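Local coordinates for hypothetical protein TM0894 (Thermotoga maritima, PDB 1ZTC) that probably acts as a metal-dependent hydrolase of the metallo-beta-lactamase superfamily, possibly an endoribonuclease, and binds two nickel ions, at residues M13-L18 and F159-E164. Sequence-based numbering, arbitrary orientation.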
loop_
_atom_site.group_PDB
_atom_site.type_symbol
_atom_site.label_atom_id
_atom_site.label_comp_id
_atom_site.label_asym_id
_atom_site.label_seq_id
_atom_site.Cartn_x
_atom_site.Cartn_y
_atom_site.Cartn_z
HETATM N N MSE A 13 29.023 17.491 11.015
HETATM C CA MSE A 13 27.821 17.246 10.250
HETATM C C MSE A 13 26.973 16.177 10.943
HETATM O O MSE A 13 27.448 15.089 11.227
HETATM C CB MSE A 13 28.187 16.791 8.850
HETATM C CG MSE A 13 26.980 16.518 7.998
HETATM SE SE MSE A 13 27.452 16.281 6.158
HETATM C CE MSE A 13 27.269 17.775 5.660
ATOM N N GLU A 14 25.717 16.511 11.221
ATOM C CA GLU A 14 24.796 15.637 11.909
ATOM C C GLU A 14 23.793 15.084 10.911
ATOM O O GLU A 14 23.246 15.833 10.138
ATOM C CB GLU A 14 24.008 16.411 12.962
ATOM C CG GLU A 14 24.821 16.794 14.193
ATOM C CD GLU A 14 24.807 15.704 15.263
ATOM O OE1 GLU A 14 23.762 14.998 15.407
ATOM O OE2 GLU A 14 25.844 15.571 15.958
ATOM N N LEU A 15 23.527 13.785 10.997
ATOM C CA LEU A 15 22.597 13.093 10.131
ATOM C C LEU A 15 21.298 12.737 10.866
ATOM O O LEU A 15 21.334 12.286 12.007
ATOM C CB LEU A 15 23.233 11.803 9.657
ATOM C CG LEU A 15 22.308 10.815 8.942
ATOM C CD1 LEU A 15 22.054 11.275 7.575
ATOM C CD2 LEU A 15 22.900 9.451 8.921
ATOM N N LYS A 16 20.171 12.950 10.205
ATOM C CA LYS A 16 18.907 12.406 10.635
ATOM C C LYS A 16 18.212 11.785 9.427
ATOM O O LYS A 16 18.110 12.405 8.371
ATOM C CB LYS A 16 18.035 13.480 11.261
ATOM C CG LYS A 16 16.800 12.891 12.008
ATOM C CD LYS A 16 15.913 13.969 12.668
ATOM C CE LYS A 16 14.711 13.400 13.480
ATOM N NZ LYS A 16 15.074 12.281 14.414
ATOM N N ILE A 17 17.749 10.546 9.582
ATOM C CA ILE A 17 16.937 9.906 8.568
ATOM C C ILE A 17 15.477 10.264 8.849
ATOM O O ILE A 17 14.888 9.787 9.810
ATOM C CB ILE A 17 17.172 8.387 8.520
ATOM C CG1 ILE A 17 18.640 8.108 8.134
ATOM C CG2 ILE A 17 16.268 7.737 7.467
ATOM C CD1 ILE A 17 19.097 6.686 8.386
ATOM N N LEU A 18 14.902 11.133 8.024
ATOM C CA LEU A 18 13.554 11.613 8.254
ATOM C C LEU A 18 12.498 10.573 7.892
ATOM O O LEU A 18 11.440 10.476 8.529
ATOM C CB LEU A 18 13.313 12.878 7.441
ATOM C CG LEU A 18 14.269 14.034 7.680
ATOM C CD1 LEU A 18 13.722 15.271 7.016
ATOM C CD2 LEU A 18 14.513 14.275 9.185
ATOM N N PHE A 159 26.324 8.985 -2.453
ATOM C CA PHE A 159 26.961 9.978 -1.597
ATOM C C PHE A 159 27.540 9.348 -0.320
ATOM O O PHE A 159 26.848 8.649 0.415
ATOM C CB PHE A 159 25.970 11.052 -1.183
ATOM C CG PHE A 159 25.292 11.731 -2.317
ATOM C CD1 PHE A 159 25.939 12.740 -3.029
ATOM C CD2 PHE A 159 24.010 11.357 -2.698
ATOM C CE1 PHE A 159 25.316 13.375 -4.099
ATOM C CE2 PHE A 159 23.384 11.980 -3.760
ATOM C CZ PHE A 159 24.029 12.994 -4.471
ATOM N N LEU A 160 28.812 9.623 -0.072
ATOM C CA LEU A 160 29.489 9.165 1.124
ATOM C C LEU A 160 29.635 10.340 2.073
ATOM O O LEU A 160 30.201 11.390 1.704
ATOM C CB LEU A 160 30.861 8.599 0.748
ATOM C CG LEU A 160 31.688 7.949 1.869
ATOM C CD1 LEU A 160 31.047 6.631 2.339
ATOM C CD2 LEU A 160 33.095 7.698 1.376
ATOM N N LEU A 161 29.155 10.155 3.297
ATOM C CA LEU A 161 29.028 11.230 4.260
ATOM C C LEU A 161 29.944 10.949 5.459
ATOM O O LEU A 161 29.938 9.845 5.991
ATOM C CB LEU A 161 27.582 11.317 4.746
ATOM C CG LEU A 161 26.426 11.161 3.736
ATOM C CD1 LEU A 161 25.107 11.264 4.480
ATOM C CD2 LEU A 161 26.521 12.215 2.664
ATOM N N ASP A 162 30.676 11.949 5.897
ATOM C CA ASP A 162 31.401 11.837 7.162
ATOM C C ASP A 162 30.644 12.606 8.238
ATOM O O ASP A 162 30.682 13.831 8.303
ATOM C CB ASP A 162 32.866 12.185 7.042
ATOM C CG ASP A 162 33.676 11.021 6.369
ATOM O OD1 ASP A 162 33.589 9.843 6.810
ATOM O OD2 ASP A 162 34.362 11.299 5.372
ATOM N N THR A 163 29.895 11.843 9.028
ATOM C CA THR A 163 28.998 12.386 10.039
ATOM C C THR A 163 29.565 12.184 11.437
ATOM O O THR A 163 30.350 11.262 11.705
ATOM C CB THR A 163 27.585 11.756 9.974
ATOM O OG1 THR A 163 27.590 10.460 10.597
ATOM C CG2 THR A 163 27.092 11.624 8.518
ATOM N N GLU A 164 29.183 13.088 12.333
ATOM C CA GLU A 164 29.602 13.029 13.725
ATOM C C GLU A 164 28.834 11.972 14.510
ATOM O O GLU A 164 29.381 11.335 15.413
ATOM C CB GLU A 164 29.358 14.395 14.369
ATOM C CG GLU A 164 29.935 14.556 15.760
ATOM C CD GLU A 164 29.383 15.783 16.515
ATOM O OE1 GLU A 164 28.211 16.184 16.242
ATOM O OE2 GLU A 164 30.132 16.339 17.377
HETATM O O HOH W 1 31.317 15.634 10.720
#
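Met13 and Glu164 are joined by the one direct backbone hydrogen bond of this contact. Glu164 N donates to Met13 O over 2.9 Å, and the N-H...O angle of 171° makes it nearly straight. The same oxygen takes a longer CA-H...O contact from Thr163 CA at 3.3 Å. One water extends the pairing: it accepts from Met13 N and donates to Asp162 O.

The buried, close-packed part is apolar. Leu15 points toward the other strand, and its CB lies 4.0 Å from Thr163 CG2. Its CD1 meets Leu161 CD1 branch to branch at 4.3 Å. Thr163 OG1 is hydrogen-bonded to Ala166 N and Gly167 O, while its methyl CG2 faces Leu15.

The solvent side carries two acids, Glu14 partly exposed and Glu164 exposed. The Glu14 chain bends at chi2, while Glu164 reaches out extended. Glu14 OE2 and Glu164 OE1 come within 2.5 Å, an unusually short approach, with the carboxylate planes 78° apart.

Segments 13-18 and 159-163 run at 113° to each other and belong to different sheets of the metallo-beta-lactamase fold. Strand 13-19 is the outermost strand of one sheet within this chain and pairs with strand 37-42. Strand 157-163 lies inside the other, between strands 144-148 and 169-171. Met13, present as selenomethionine, and Leu161 both touch Val144 of strand 144-148, and Leu15 also packs on Val38 and Leu40.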